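Local coordinates for imine reductase (Bacillus cereus, PDB 4D3F), which probably reduces cyclic or related imines to amines, using NADPH held by an N-terminal Rossmann-type domain as hydride donor, at residues N20-T25 with Y43-T48; I27-M32 with S55-L60; V47-R52 with K63-V68; V81-T86 with K105-L110. All blocks are in the same frame, centred on the assembly; numbering follows the deposited sequence.

Contact 1 (N20-T25 with Y43-T48)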
# COMPACT_ATOMS: atom_id res chain seq x y z
N ASN B 20 22.81 -15.42 -31.05
CA ASN B 20 22.70 -14.01 -31.47
C ASN B 20 24.08 -13.48 -31.88
O ASN B 20 25.14 -13.92 -31.37
CB ASN B 20 22.18 -13.11 -30.31
CG ASN B 20 20.68 -13.26 -30.02
OD1 ASN B 20 19.97 -14.17 -30.53
ND2 ASN B 20 20.20 -12.39 -29.16
N ARG B 21 24.05 -12.51 -32.75
CA ARG B 21 25.20 -11.71 -33.04
C ARG B 21 25.66 -11.08 -31.74
O ARG B 21 24.83 -10.59 -30.94
CB ARG B 21 24.76 -10.62 -34.00
CG ARG B 21 25.47 -10.61 -35.31
CD ARG B 21 25.11 -11.79 -36.21
NE ARG B 21 26.34 -12.39 -36.78
CZ ARG B 21 26.65 -12.48 -38.08
NH1 ARG B 21 25.86 -12.03 -39.04
NH2 ARG B 21 27.80 -13.05 -38.42
N LYS B 22 26.95 -11.02 -31.53
CA LYS B 22 27.48 -10.37 -30.32
C LYS B 22 27.74 -8.87 -30.55
O LYS B 22 28.86 -8.41 -30.32
CB LYS B 22 28.81 -11.02 -30.01
CG LYS B 22 28.56 -12.37 -29.39
CD LYS B 22 28.07 -12.25 -27.95
CE LYS B 22 28.29 -13.54 -27.19
NZ LYS B 22 29.48 -14.30 -27.71
N SER B 23 26.74 -8.20 -31.08
CA SER B 23 26.89 -6.82 -31.50
C SER B 23 25.58 -6.09 -31.27
O SER B 23 24.52 -6.55 -31.62
CB SER B 23 27.25 -6.82 -32.99
OG SER B 23 27.91 -5.67 -33.25
N VAL B 24 25.64 -4.93 -30.60
CA VAL B 24 24.41 -4.26 -30.20
C VAL B 24 24.64 -2.75 -30.15
O VAL B 24 25.76 -2.33 -29.91
CB VAL B 24 23.90 -4.83 -28.83
CG1 VAL B 24 24.76 -4.41 -27.67
CG2 VAL B 24 22.46 -4.41 -28.59
N THR B 25 23.61 -1.99 -30.40
CA THR B 25 23.63 -0.55 -30.24
C THR B 25 22.79 -0.15 -29.04
O THR B 25 21.68 -0.66 -28.87
CB THR B 25 23.07 0.12 -31.47
OG1 THR B 25 24.03 0.02 -32.55
CG2 THR B 25 22.92 1.64 -31.18
N TYR B 43 30.13 -8.64 -20.81
CA TYR B 43 29.71 -9.94 -21.32
C TYR B 43 30.41 -10.34 -22.60
O TYR B 43 30.49 -11.55 -22.95
CB TYR B 43 28.20 -9.90 -21.57
CG TYR B 43 27.46 -11.19 -21.54
CD1 TYR B 43 27.04 -11.75 -20.30
CD2 TYR B 43 27.12 -11.85 -22.72
CE1 TYR B 43 26.31 -12.95 -20.28
CE2 TYR B 43 26.41 -13.04 -22.71
CZ TYR B 43 26.03 -13.57 -21.48
OH TYR B 43 25.30 -14.75 -21.53
N GLY B 44 30.97 -9.37 -23.31
CA GLY B 44 31.70 -9.67 -24.56
C GLY B 44 31.09 -9.15 -25.81
O GLY B 44 31.56 -9.50 -26.90
N TYR B 45 30.04 -8.32 -25.74
CA TYR B 45 29.48 -7.73 -26.93
C TYR B 45 30.37 -6.61 -27.50
O TYR B 45 30.95 -5.87 -26.74
CB TYR B 45 28.08 -7.19 -26.67
CG TYR B 45 26.97 -8.22 -26.67
CD1 TYR B 45 26.86 -9.17 -25.64
CD2 TYR B 45 26.00 -8.22 -27.65
CE1 TYR B 45 25.87 -10.10 -25.67
CE2 TYR B 45 25.02 -9.17 -27.68
CZ TYR B 45 24.97 -10.10 -26.70
OH TYR B 45 23.98 -10.99 -26.71
N SER B 46 30.30 -6.43 -28.82
CA SER B 46 30.69 -5.15 -29.44
C SER B 46 29.53 -4.16 -29.16
O SER B 46 28.41 -4.47 -29.49
CB SER B 46 30.78 -5.34 -30.92
OG SER B 46 30.94 -4.11 -31.58
N VAL B 47 29.77 -3.08 -28.44
CA VAL B 47 28.67 -2.16 -28.07
C VAL B 47 28.93 -0.78 -28.70
O VAL B 47 30.00 -0.16 -28.45
CB VAL B 47 28.58 -1.99 -26.56
CG1 VAL B 47 27.40 -1.10 -26.22
CG2 VAL B 47 28.41 -3.31 -25.88
N THR B 48 28.00 -0.34 -29.53
CA THR B 48 28.05 0.95 -30.19
C THR B 48 27.06 1.83 -29.39
O THR B 48 25.92 1.41 -29.13
CB THR B 48 27.65 0.82 -31.65
OG1 THR B 48 28.67 0.14 -32.36
CG2 THR B 48 27.54 2.21 -32.26
O HOH W 1 28.43 -2.64 -31.87

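Contact 2 (I27-M32 with S55-L60). With NAP (NADP nicotinamide-adenine-dinucleotide phosphate), chain C.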
# COMPACT_ATOMS: atom_id res chain seq x y z
N ILE B 27 21.22 3.41 -27.45
CA ILE B 27 20.93 4.81 -27.64
C ILE B 27 20.28 5.32 -26.36
O ILE B 27 19.25 4.79 -25.92
CB ILE B 27 19.98 4.97 -28.79
CG1 ILE B 27 20.70 4.68 -30.10
CG2 ILE B 27 19.43 6.41 -28.81
CD1 ILE B 27 19.88 4.82 -31.32
N GLY B 28 20.93 6.27 -25.71
CA GLY B 28 20.43 6.80 -24.45
C GLY B 28 21.36 6.32 -23.36
O GLY B 28 21.38 5.19 -22.95
N LEU B 29 22.17 7.23 -22.83
CA LEU B 29 23.12 6.94 -21.79
C LEU B 29 22.87 7.82 -20.56
O LEU B 29 23.82 8.38 -19.99
CB LEU B 29 24.60 7.11 -22.26
CG LEU B 29 25.01 6.26 -23.45
CD1 LEU B 29 26.39 6.67 -23.88
CD2 LEU B 29 24.96 4.80 -23.12
N GLY B 30 21.62 7.81 -20.07
CA GLY B 30 21.36 8.02 -18.66
C GLY B 30 21.90 6.90 -17.82
O GLY B 30 22.59 6.00 -18.35
N PRO B 31 21.63 6.89 -16.52
CA PRO B 31 22.20 5.86 -15.66
C PRO B 31 21.82 4.44 -16.06
O PRO B 31 22.62 3.50 -15.90
CB PRO B 31 21.59 6.17 -14.30
CG PRO B 31 21.33 7.67 -14.37
CD PRO B 31 21.05 8.03 -15.75
N MET B 32 20.59 4.28 -16.54
CA MET B 32 20.10 2.94 -17.02
C MET B 32 20.85 2.49 -18.33
O MET B 32 21.41 1.38 -18.37
CB MET B 32 18.62 2.97 -17.32
CG MET B 32 17.77 3.16 -16.09
SD MET B 32 17.87 1.74 -14.95
CE MET B 32 16.77 0.55 -15.68
N SER B 55 29.62 13.33 -23.97
CA SER B 55 30.60 13.06 -22.90
C SER B 55 30.20 12.02 -21.87
O SER B 55 31.03 11.45 -21.14
CB SER B 55 30.95 14.43 -22.18
OG SER B 55 29.77 14.92 -21.54
N LYS B 56 28.92 11.72 -21.77
CA LYS B 56 28.46 10.70 -20.87
C LYS B 56 28.91 9.28 -21.21
O LYS B 56 28.84 8.39 -20.37
CB LYS B 56 26.95 10.68 -20.73
CG LYS B 56 26.39 11.89 -19.97
CD LYS B 56 25.08 11.43 -19.33
CE LYS B 56 24.20 12.58 -19.18
NZ LYS B 56 22.80 12.10 -18.95
N ALA B 57 29.38 9.09 -22.43
CA ALA B 57 29.98 7.80 -22.84
C ALA B 57 31.49 7.69 -22.48
O ALA B 57 32.10 6.67 -22.72
CB ALA B 57 29.81 7.66 -24.37
N ASP B 58 32.10 8.69 -21.84
CA ASP B 58 33.61 8.63 -21.65
C ASP B 58 34.10 7.39 -20.94
O ASP B 58 35.07 6.72 -21.39
CB ASP B 58 34.15 9.87 -20.90
CG ASP B 58 34.15 11.16 -21.77
OD1 ASP B 58 34.00 11.15 -23.02
OD2 ASP B 58 34.29 12.23 -21.17
N GLN B 59 33.50 7.07 -19.80
CA GLN B 59 33.89 5.90 -19.08
C GLN B 59 33.68 4.61 -19.90
O GLN B 59 34.51 3.68 -19.82
CB GLN B 59 33.18 5.68 -17.76
CG GLN B 59 33.50 6.66 -16.65
CD GLN B 59 32.68 6.38 -15.36
OE1 GLN B 59 33.01 6.90 -14.30
NE2 GLN B 59 31.56 5.59 -15.47
N LEU B 60 32.55 4.53 -20.60
CA LEU B 60 32.26 3.35 -21.42
C LEU B 60 33.32 3.21 -22.55
O LEU B 60 33.75 2.11 -22.86
CB LEU B 60 30.86 3.44 -22.02
CG LEU B 60 29.72 3.21 -20.97
CD1 LEU B 60 28.42 3.79 -21.51
CD2 LEU B 60 29.59 1.72 -20.75
PA NAP C . 17.23 9.82 -18.02
O1A NAP C . 17.89 10.93 -17.25
O2A NAP C . 15.76 9.70 -18.25
O5B NAP C . 17.90 10.01 -19.48
C5B NAP C . 17.66 9.04 -20.45
C4B NAP C . 18.21 9.48 -21.77
O4B NAP C . 17.24 10.24 -22.49
C3B NAP C . 19.52 10.22 -21.71
O3B NAP C . 20.27 9.66 -22.78
C2B NAP C . 19.10 11.60 -22.19
O2B NAP C . 20.11 12.37 -22.90
C1B NAP C . 17.98 11.25 -23.11
N9A NAP C . 17.12 12.38 -23.43
C8A NAP C . 16.27 12.97 -22.57
N7A NAP C . 15.63 13.93 -23.26
C5A NAP C . 16.12 13.95 -24.50
C6A NAP C . 15.92 14.75 -25.68
N6A NAP C . 15.00 15.71 -25.57
N1A NAP C . 16.57 14.50 -26.81
C2A NAP C . 17.49 13.49 -26.88
N3A NAP C . 17.76 12.71 -25.80
C4A NAP C . 17.08 12.89 -24.63
O3 NAP C . 17.91 8.54 -17.47
PN NAP C . 17.50 7.09 -16.89
O1N NAP C . 17.48 7.16 -15.43
O2N NAP C . 18.64 6.20 -17.31
O5D NAP C . 16.11 6.72 -17.49
C5D NAP C . 15.78 6.13 -18.78
C4D NAP C . 14.46 5.40 -18.74
O4D NAP C . 14.56 4.27 -17.87
C3D NAP C . 13.34 6.27 -18.13
O3D NAP C . 12.20 6.15 -18.99
C2D NAP C . 13.19 5.78 -16.70
O2D NAP C . 11.87 5.97 -16.18
C1D NAP C . 13.47 4.29 -16.95
N1N NAP C . 13.76 3.56 -15.75
C2N NAP C . 14.63 4.11 -14.87
C3N NAP C . 14.93 3.49 -13.68
C7N NAP C . 15.96 4.17 -12.79
O7N NAP C . 16.09 3.68 -11.72
N7N NAP C . 16.84 5.09 -13.24
C4N NAP C . 14.34 2.27 -13.37
C5N NAP C . 13.45 1.68 -14.29
C6N NAP C . 13.16 2.33 -15.50
P2B NAP C . 21.22 13.17 -22.07
O1X NAP C . 21.81 14.00 -23.17
O2X NAP C . 20.41 13.96 -20.98
O3X NAP C . 22.12 12.12 -21.40

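Contact 3 (V47-R52 with K63-V68). With NAP (NADP nicotinamide-adenine-dinucleotide phosphate), chain C.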
# COMPACT_ATOMS: atom_id res chain seq x y z
N VAL B 47 29.77 -3.08 -28.44
CA VAL B 47 28.67 -2.16 -28.07
C VAL B 47 28.93 -0.78 -28.70
O VAL B 47 30.00 -0.16 -28.45
CB VAL B 47 28.58 -1.99 -26.56
CG1 VAL B 47 27.40 -1.10 -26.22
CG2 VAL B 47 28.41 -3.31 -25.88
N THR B 48 28.00 -0.34 -29.53
CA THR B 48 28.05 0.95 -30.19
C THR B 48 27.06 1.83 -29.39
O THR B 48 25.92 1.41 -29.13
CB THR B 48 27.65 0.82 -31.65
OG1 THR B 48 28.67 0.14 -32.36
CG2 THR B 48 27.54 2.21 -32.26
N VAL B 49 27.47 3.02 -29.02
CA VAL B 49 26.60 3.93 -28.21
C VAL B 49 26.47 5.29 -28.86
O VAL B 49 27.37 5.78 -29.59
CB VAL B 49 27.13 4.13 -26.77
CG1 VAL B 49 27.20 2.80 -26.07
CG2 VAL B 49 28.51 4.81 -26.73
N TRP B 50 25.32 5.94 -28.62
CA TRP B 50 25.11 7.35 -29.02
C TRP B 50 24.32 7.96 -27.84
O TRP B 50 23.45 7.30 -27.28
CB TRP B 50 24.35 7.53 -30.30
CG TRP B 50 24.09 8.94 -30.66
CD1 TRP B 50 24.88 9.74 -31.38
CD2 TRP B 50 22.95 9.72 -30.29
NE1 TRP B 50 24.35 11.03 -31.44
CE2 TRP B 50 23.15 11.01 -30.80
CE3 TRP B 50 21.80 9.46 -29.55
CZ2 TRP B 50 22.22 12.06 -30.61
CZ3 TRP B 50 20.90 10.52 -29.31
CH2 TRP B 50 21.10 11.79 -29.90
N ASN B 51 24.61 9.22 -27.58
CA ASN B 51 23.89 10.00 -26.62
C ASN B 51 23.90 11.45 -27.06
O ASN B 51 24.85 11.92 -27.66
CB ASN B 51 24.54 9.85 -25.25
CG ASN B 51 23.64 10.36 -24.12
OD1 ASN B 51 24.02 11.20 -23.24
ND2 ASN B 51 22.49 9.86 -24.12
N ARG B 52 22.83 12.16 -26.78
CA ARG B 52 22.79 13.60 -27.03
C ARG B 52 23.98 14.29 -26.36
O ARG B 52 24.64 15.15 -26.95
CB ARG B 52 21.43 14.16 -26.50
CG ARG B 52 21.38 15.68 -26.39
CD ARG B 52 20.02 16.10 -25.89
NE ARG B 52 19.80 15.70 -24.50
CZ ARG B 52 18.72 16.06 -23.81
NH1 ARG B 52 17.90 16.91 -24.36
NH2 ARG B 52 18.58 15.66 -22.56
N LYS B 63 36.36 1.62 -21.51
CA LYS B 63 36.27 0.18 -21.38
C LYS B 63 36.01 -0.50 -22.70
O LYS B 63 35.70 -1.68 -22.72
CB LYS B 63 35.12 -0.20 -20.43
CG LYS B 63 35.38 0.21 -19.00
CD LYS B 63 34.28 -0.27 -18.09
CE LYS B 63 34.17 -1.81 -18.11
NZ LYS B 63 33.35 -2.31 -16.98
N GLY B 64 36.01 0.23 -23.80
CA GLY B 64 35.85 -0.42 -25.10
C GLY B 64 34.61 -0.16 -25.89
O GLY B 64 34.49 -0.62 -27.05
N ALA B 65 33.65 0.65 -25.36
CA ALA B 65 32.48 0.97 -26.17
C ALA B 65 32.87 1.86 -27.35
O ALA B 65 33.85 2.62 -27.29
CB ALA B 65 31.42 1.72 -25.36
N ILE B 66 32.12 1.77 -28.40
CA ILE B 66 32.36 2.55 -29.61
C ILE B 66 31.33 3.65 -29.61
O ILE B 66 30.14 3.42 -29.86
CB ILE B 66 32.12 1.71 -30.82
CG1 ILE B 66 33.12 0.49 -30.80
CG2 ILE B 66 32.24 2.45 -32.11
CD1 ILE B 66 34.55 0.89 -30.87
N ARG B 67 31.80 4.86 -29.43
CA ARG B 67 30.92 6.03 -29.55
C ARG B 67 30.85 6.52 -30.98
O ARG B 67 31.91 6.81 -31.63
CB ARG B 67 31.41 7.14 -28.59
CG ARG B 67 30.67 8.47 -28.75
CD ARG B 67 31.05 9.54 -27.73
NE ARG B 67 32.51 9.62 -27.55
CZ ARG B 67 33.11 9.88 -26.40
NH1 ARG B 67 32.44 10.17 -25.28
NH2 ARG B 67 34.43 9.87 -26.34
N VAL B 68 29.65 6.71 -31.48
CA VAL B 68 29.46 7.24 -32.75
C VAL B 68 28.98 8.71 -32.60
O VAL B 68 28.45 9.08 -31.57
CB VAL B 68 28.53 6.47 -33.64
CG1 VAL B 68 29.15 5.11 -33.94
CG2 VAL B 68 27.12 6.32 -33.08
PA NAP C . 17.23 9.82 -18.02
O1A NAP C . 17.89 10.93 -17.25
O2A NAP C . 15.76 9.70 -18.25
O5B NAP C . 17.90 10.01 -19.48
C5B NAP C . 17.66 9.04 -20.45
C4B NAP C . 18.21 9.48 -21.77
O4B NAP C . 17.24 10.24 -22.49
C3B NAP C . 19.52 10.22 -21.71
O3B NAP C . 20.27 9.66 -22.78
C2B NAP C . 19.10 11.60 -22.19
O2B NAP C . 20.11 12.37 -22.90
C1B NAP C . 17.98 11.25 -23.11
N9A NAP C . 17.12 12.38 -23.43
C8A NAP C . 16.27 12.97 -22.57
N7A NAP C . 15.63 13.93 -23.26
C5A NAP C . 16.12 13.95 -24.50
C6A NAP C . 15.92 14.75 -25.68
N6A NAP C . 15.00 15.71 -25.57
N1A NAP C . 16.57 14.50 -26.81
C2A NAP C . 17.49 13.49 -26.88
N3A NAP C . 17.76 12.71 -25.80
C4A NAP C . 17.08 12.89 -24.63
O3 NAP C . 17.91 8.54 -17.47
PN NAP C . 17.50 7.09 -16.89
O1N NAP C . 17.48 7.16 -15.43
O2N NAP C . 18.64 6.20 -17.31
O5D NAP C . 16.11 6.72 -17.49
C5D NAP C . 15.78 6.13 -18.78
C4D NAP C . 14.46 5.40 -18.74
O4D NAP C . 14.56 4.27 -17.87
C3D NAP C . 13.34 6.27 -18.13
O3D NAP C . 12.20 6.15 -18.99
C2D NAP C . 13.19 5.78 -16.70
O2D NAP C . 11.87 5.97 -16.18
C1D NAP C . 13.47 4.29 -16.95
N1N NAP C . 13.76 3.56 -15.75
C2N NAP C . 14.63 4.11 -14.87
C3N NAP C . 14.93 3.49 -13.68
C7N NAP C . 15.96 4.17 -12.79
O7N NAP C . 16.09 3.68 -11.72
N7N NAP C . 16.84 5.09 -13.24
C4N NAP C . 14.34 2.27 -13.37
C5N NAP C . 13.45 1.68 -14.29
C6N NAP C . 13.16 2.33 -15.50
P2B NAP C . 21.22 13.17 -22.07
O1X NAP C . 21.81 14.00 -23.17
O2X NAP C . 20.41 13.96 -20.98
O3X NAP C . 22.12 12.12 -21.40
O HOH W 2 32.70 -2.68 -28.08
O HOH W 3 27.28 10.20 -28.79

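Contact 4 (V81-T86 with K105-L110). With NAP (NADP nicotinamide-adenine-dinucleotide phosphate), chain C.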
# COMPACT_ATOMS: atom_id res chain seq x y z
N VAL B 81 18.85 -2.56 -31.65
CA VAL B 81 19.04 -1.24 -31.07
C VAL B 81 18.27 -1.16 -29.77
O VAL B 81 17.07 -1.40 -29.81
CB VAL B 81 18.57 -0.17 -32.05
CG1 VAL B 81 18.73 1.20 -31.43
CG2 VAL B 81 19.32 -0.26 -33.38
N ILE B 82 18.93 -0.92 -28.64
CA ILE B 82 18.27 -0.77 -27.34
C ILE B 82 18.16 0.72 -27.02
O ILE B 82 19.16 1.45 -27.15
CB ILE B 82 19.05 -1.37 -26.21
CG1 ILE B 82 19.52 -2.82 -26.42
CG2 ILE B 82 18.36 -1.17 -24.84
CD1 ILE B 82 18.53 -3.85 -26.64
N LEU B 83 16.95 1.16 -26.71
CA LEU B 83 16.69 2.57 -26.37
C LEU B 83 16.43 2.68 -24.88
O LEU B 83 15.55 2.00 -24.37
CB LEU B 83 15.55 3.19 -27.16
CG LEU B 83 15.96 3.10 -28.64
CD1 LEU B 83 15.16 1.99 -29.31
CD2 LEU B 83 15.82 4.31 -29.46
N SER B 84 17.11 3.59 -24.22
CA SER B 84 16.82 3.87 -22.81
C SER B 84 16.74 5.41 -22.67
O SER B 84 17.70 6.08 -22.37
CB SER B 84 17.86 3.30 -21.95
OG SER B 84 17.58 3.53 -20.55
N LEU B 85 15.61 5.90 -23.06
CA LEU B 85 15.38 7.35 -23.11
C LEU B 85 14.31 7.76 -22.11
O LEU B 85 13.64 6.92 -21.50
CB LEU B 85 14.90 7.66 -24.49
CG LEU B 85 15.84 7.32 -25.64
CD1 LEU B 85 15.07 7.45 -26.92
CD2 LEU B 85 17.08 8.21 -25.57
N THR B 86 14.14 9.07 -21.92
CA THR B 86 13.21 9.48 -20.88
C THR B 86 11.76 8.93 -21.07
O THR B 86 11.17 8.39 -20.10
CB THR B 86 13.27 10.99 -20.64
OG1 THR B 86 14.63 11.32 -20.32
CG2 THR B 86 12.35 11.35 -19.49
N LYS B 105 15.45 -2.72 -38.80
CA LYS B 105 16.04 -2.67 -37.48
C LYS B 105 15.05 -3.22 -36.46
O LYS B 105 13.83 -3.21 -36.72
CB LYS B 105 16.35 -1.21 -37.12
CG LYS B 105 17.33 -0.49 -38.03
CD LYS B 105 18.66 -1.19 -38.10
CE LYS B 105 19.54 -0.64 -39.26
NZ LYS B 105 20.85 -1.28 -39.14
N VAL B 106 15.58 -3.73 -35.35
CA VAL B 106 14.75 -4.19 -34.23
C VAL B 106 15.02 -3.23 -33.09
O VAL B 106 16.16 -3.15 -32.62
CB VAL B 106 15.05 -5.62 -33.82
CG1 VAL B 106 14.19 -5.99 -32.62
CG2 VAL B 106 14.81 -6.54 -35.03
N LEU B 107 14.00 -2.44 -32.68
CA LEU B 107 14.18 -1.44 -31.62
C LEU B 107 13.51 -1.98 -30.33
O LEU B 107 12.34 -2.32 -30.35
CB LEU B 107 13.57 -0.12 -31.99
CG LEU B 107 14.46 0.84 -32.83
CD1 LEU B 107 14.74 0.20 -34.16
CD2 LEU B 107 13.84 2.22 -32.93
N VAL B 108 14.30 -2.11 -29.29
CA VAL B 108 13.81 -2.59 -28.00
C VAL B 108 13.77 -1.33 -27.10
O VAL B 108 14.81 -0.74 -26.74
CB VAL B 108 14.72 -3.58 -27.38
CG1 VAL B 108 14.18 -4.03 -26.04
CG2 VAL B 108 14.90 -4.78 -28.30
N ASN B 109 12.55 -0.88 -26.81
CA ASN B 109 12.38 0.36 -26.11
C ASN B 109 12.12 0.13 -24.65
O ASN B 109 11.09 -0.42 -24.31
CB ASN B 109 11.27 1.15 -26.75
CG ASN B 109 11.33 2.62 -26.39
OD1 ASN B 109 11.14 3.49 -27.24
ND2 ASN B 109 11.77 2.91 -25.20
N LEU B 110 13.09 0.50 -23.85
CA LEU B 110 13.08 0.28 -22.39
C LEU B 110 12.72 1.56 -21.59
O LEU B 110 12.91 1.59 -20.39
CB LEU B 110 14.38 -0.24 -21.93
CG LEU B 110 14.82 -1.55 -22.66
CD1 LEU B 110 16.19 -1.98 -22.19
CD2 LEU B 110 13.81 -2.68 -22.49
PA NAP C . 17.23 9.82 -18.02
O1A NAP C . 17.89 10.93 -17.25
O2A NAP C . 15.76 9.70 -18.25
O5B NAP C . 17.90 10.01 -19.48
C5B NAP C . 17.66 9.04 -20.45
C4B NAP C . 18.21 9.48 -21.77
O4B NAP C . 17.24 10.24 -22.49
C3B NAP C . 19.52 10.22 -21.71
O3B NAP C . 20.27 9.66 -22.78
C2B NAP C . 19.10 11.60 -22.19
O2B NAP C . 20.11 12.37 -22.90
C1B NAP C . 17.98 11.25 -23.11
N9A NAP C . 17.12 12.38 -23.43
C8A NAP C . 16.27 12.97 -22.57
N7A NAP C . 15.63 13.93 -23.26
C5A NAP C . 16.12 13.95 -24.50
C6A NAP C . 15.92 14.75 -25.68
N6A NAP C . 15.00 15.71 -25.57
N1A NAP C . 16.57 14.50 -26.81
C2A NAP C . 17.49 13.49 -26.88
N3A NAP C . 17.76 12.71 -25.80
C4A NAP C . 17.08 12.89 -24.63
O3 NAP C . 17.91 8.54 -17.47
PN NAP C . 17.50 7.09 -16.89
O1N NAP C . 17.48 7.16 -15.43
O2N NAP C . 18.64 6.20 -17.31
O5D NAP C . 16.11 6.72 -17.49
C5D NAP C . 15.78 6.13 -18.78
C4D NAP C . 14.46 5.40 -18.74
O4D NAP C . 14.56 4.27 -17.87
C3D NAP C . 13.34 6.27 -18.13
O3D NAP C . 12.20 6.15 -18.99
C2D NAP C . 13.19 5.78 -16.70
O2D NAP C . 11.87 5.97 -16.18
C1D NAP C . 13.47 4.29 -16.95
N1N NAP C . 13.76 3.56 -15.75
C2N NAP C . 14.63 4.11 -14.87
C3N NAP C . 14.93 3.49 -13.68
C7N NAP C . 15.96 4.17 -12.79
O7N NAP C . 16.09 3.68 -11.72
N7N NAP C . 16.84 5.09 -13.24
C4N NAP C . 14.34 2.27 -13.37
C5N NAP C . 13.45 1.68 -14.29
C6N NAP C . 13.16 2.33 -15.50
P2B NAP C . 21.22 13.17 -22.07
O1X NAP C . 21.81 14.00 -23.17
O2X NAP C . 20.41 13.96 -20.98
O3X NAP C . 22.12 12.12 -21.40
O HOH W 4 15.54 2.24 -19.34

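Contact 1 (N20-T25 with Y43-T48)
The Tyr45 ring carries Lys22 over one face and Tyr43 CD2 in plane at its edge. Lys22 CD stands 4.0 Å from the Tyr45 ring centroid and 16° off the ring normal, a CH-pi contact shifted toward the CE1 side of the rim. Lys22 is bent at chi2 (-74°), which folds the aliphatic chain over the ring, and the two side chains cross at about a right angle. The backbone of Lys22 also touches the ring, its C lying 3.4 Å from Tyr45 CD2; Val24 CG1 approaches obliquely and adds apolar contact at 4.0 Å from Tyr45 CD2.

Beyond the ring the segments pair as parallel strands: Ser46 N bonds to Lys22 O (2.9 Å), Val24 N to Ser46 O (3.0 Å) and Thr48 N to Val24 O (3.0 Å), the last nearly straight at 172°. On the face of Ser46 and Thr48 one water joins Ser46 OG to Thr48 OG1, the latter at 2.8 Å from the water oxygen.

The phenol OH of Tyr45 is hydrogen-bonded to Thr166 of helix 157-170, and Thr25 OG1 to Asn78. Strands 23-27 and 46-50 belong to the first beta-alpha-beta unit of the Rossmann-type sheet: its helix 31-43 packs Phe40 on Val24 and Val47, while helix 71-77 meets Thr25 and Thr48 from the other face.

Contact 2 (I27-M32 with S55-L60)
Lys56 runs past the backbone of Leu29 to the phosphate of NADP. Its CB lies 4.0 Å from Leu29 O, and CD approaches that same oxygen to 3.4 Å. Extended beyond CG, the chain carries its end straight on to the 2'-phosphate: CE is 3.1 Å from the NADP oxygen O3X, and NZ is hydrogen-bonded to that O3X at a modelled 2.5 Å, unusually short and doubtful in its exact value. A lysine at this phosphate probably favours NADP over NAD, since the phosphate is what distinguishes the two.

Leu29 divides its two methyls between two partners. CD1 rests on Ala57 CB at 3.6 Å; CD2 and Leu60 CD1, the branches reaching tip to tip, stand 3.9 Å apart. The segments share no hydrogen bond, so this contact rests on dispersion and on a common ligand.

The 27-32 segment also holds the pyrophosphate. Gly28 and Gly30 fit a Rossmann-type GxGxxG pattern, Gly30 is the N-cap of the following helix, and Met32 N donates to NADP O2N (2.8 Å, 156°). Placing an anionic oxygen at a helix N terminus would probably stabilise its charge.

Helix 31-43 starts from this turn, and its Ala37 and Leu41 touch Leu60. Strand 46-50 supplies Val49, which touches both Leu29 and Ala57, so the glycine-rich turn and the 3-10 turn 55-57 leading into helix 58-62 meet at the sheet.

Contact 3 (V47-R52 with K63-V68)
Thr48 and Val68 meet at about a right angle, Thr48 CG2 3.7 Å from Val68 CG1, in the close-packed part of this contact. With CG2 set between its backbone N and carbonyl carbon, Val68 also brings that methyl 3.5 Å from Val49 O. Three parallel-strand bonds draw the backbones together: Ile66 N to Val47 O (174°), Val49 N to Ile66 O at 2.8 Å, and Val68 N to Val49 O (171°).

A looser pair lies on the buried, helix-facing side, where Val49 CG1 and Ala65 CB are 4.4 Å apart. Ile66 is exposed, and its outer atoms turn from the neighbouring strand. At the two ends of the pairing waters bridge the backbones: one links Val47 N with Gly64 O, the other Asn51 N with Val68 O. Past the strand, Arg52 NE donates almost straight to O1X of the NADP 2'-phosphate (2.9 Å).

Strand 66-67 is the outermost on this side of the sheet within the chain. Helix 71-77 packs on Val68 through Ala74, and helix 31-43 reaches Val47 and Ala65 through Leu41.

Contact 4 (V81-T86 with K105-L110)
A beta-alpha-beta unit of the Rossmann-type domain (strand 80-83, helix 88-95, strand 106-109) brings Val81, Ile82 and Leu83 alongside Leu107, Val108 and Asn109 as parallel neighbours. Four backbone bonds, each 2.9 Å between N and O, join them: Val81 N to Val106 O, Val108 N to Val81 O, Leu83 N to Val108 O (178°) and Leu110 N to Leu83 O. On one face Ile82 and Val108 lie side by side, Ile82 CD1 3.9 Å from Val108 CB, and Ile82 CG2 touches Leu110 CD1 at 3.5 Å. With its CG1 beside the backbone N (chi1 -51°), Ile82 can serve both partners from separate branches. On the other face Leu83 CD1 packs on Leu107 CB at 3.8 Å.

Polar chemistry gathers past the strand ends. One water donates to Ser84 OG, to Leu110 O and to the ribose oxygen O4D of NADP. Thr86 OG1 donates to the NADP phosphate oxygen O2A at 2.9 Å.

The strands are thus buried and largely apolar, with Asn109 as the polar exception on the face of Leu83 and Leu107, and their facing amides and carbonyls are paired, whereas the carboxyl-terminal ends present the groups that hold the cofactor, as in other Rossmann-type domains.

From the N terminus, contact 1 closes the first loop, bringing strand 46-50 back beside strand 23-27 after helix 31-43. Contact 2 crosses it: it starts at the glycine-rich turn inside that loop and ends on 55-60 beyond it. Contact 3 begins on Val47 and Thr48, where contact 1 ends, adds strand 66-67, and crosses contact 2 in turn; the salt bridge of Asp58 to Arg67 links those two. Contact 4 follows in series, closing a separate loop round helix 88-95. It joins the rest through strand 23-27, where Ile82 N meets Thr25 O at 2.8 Å. Contacts 2, 3 and 4 all touch NADP; contacts 1, 3 and 4 share one sheet.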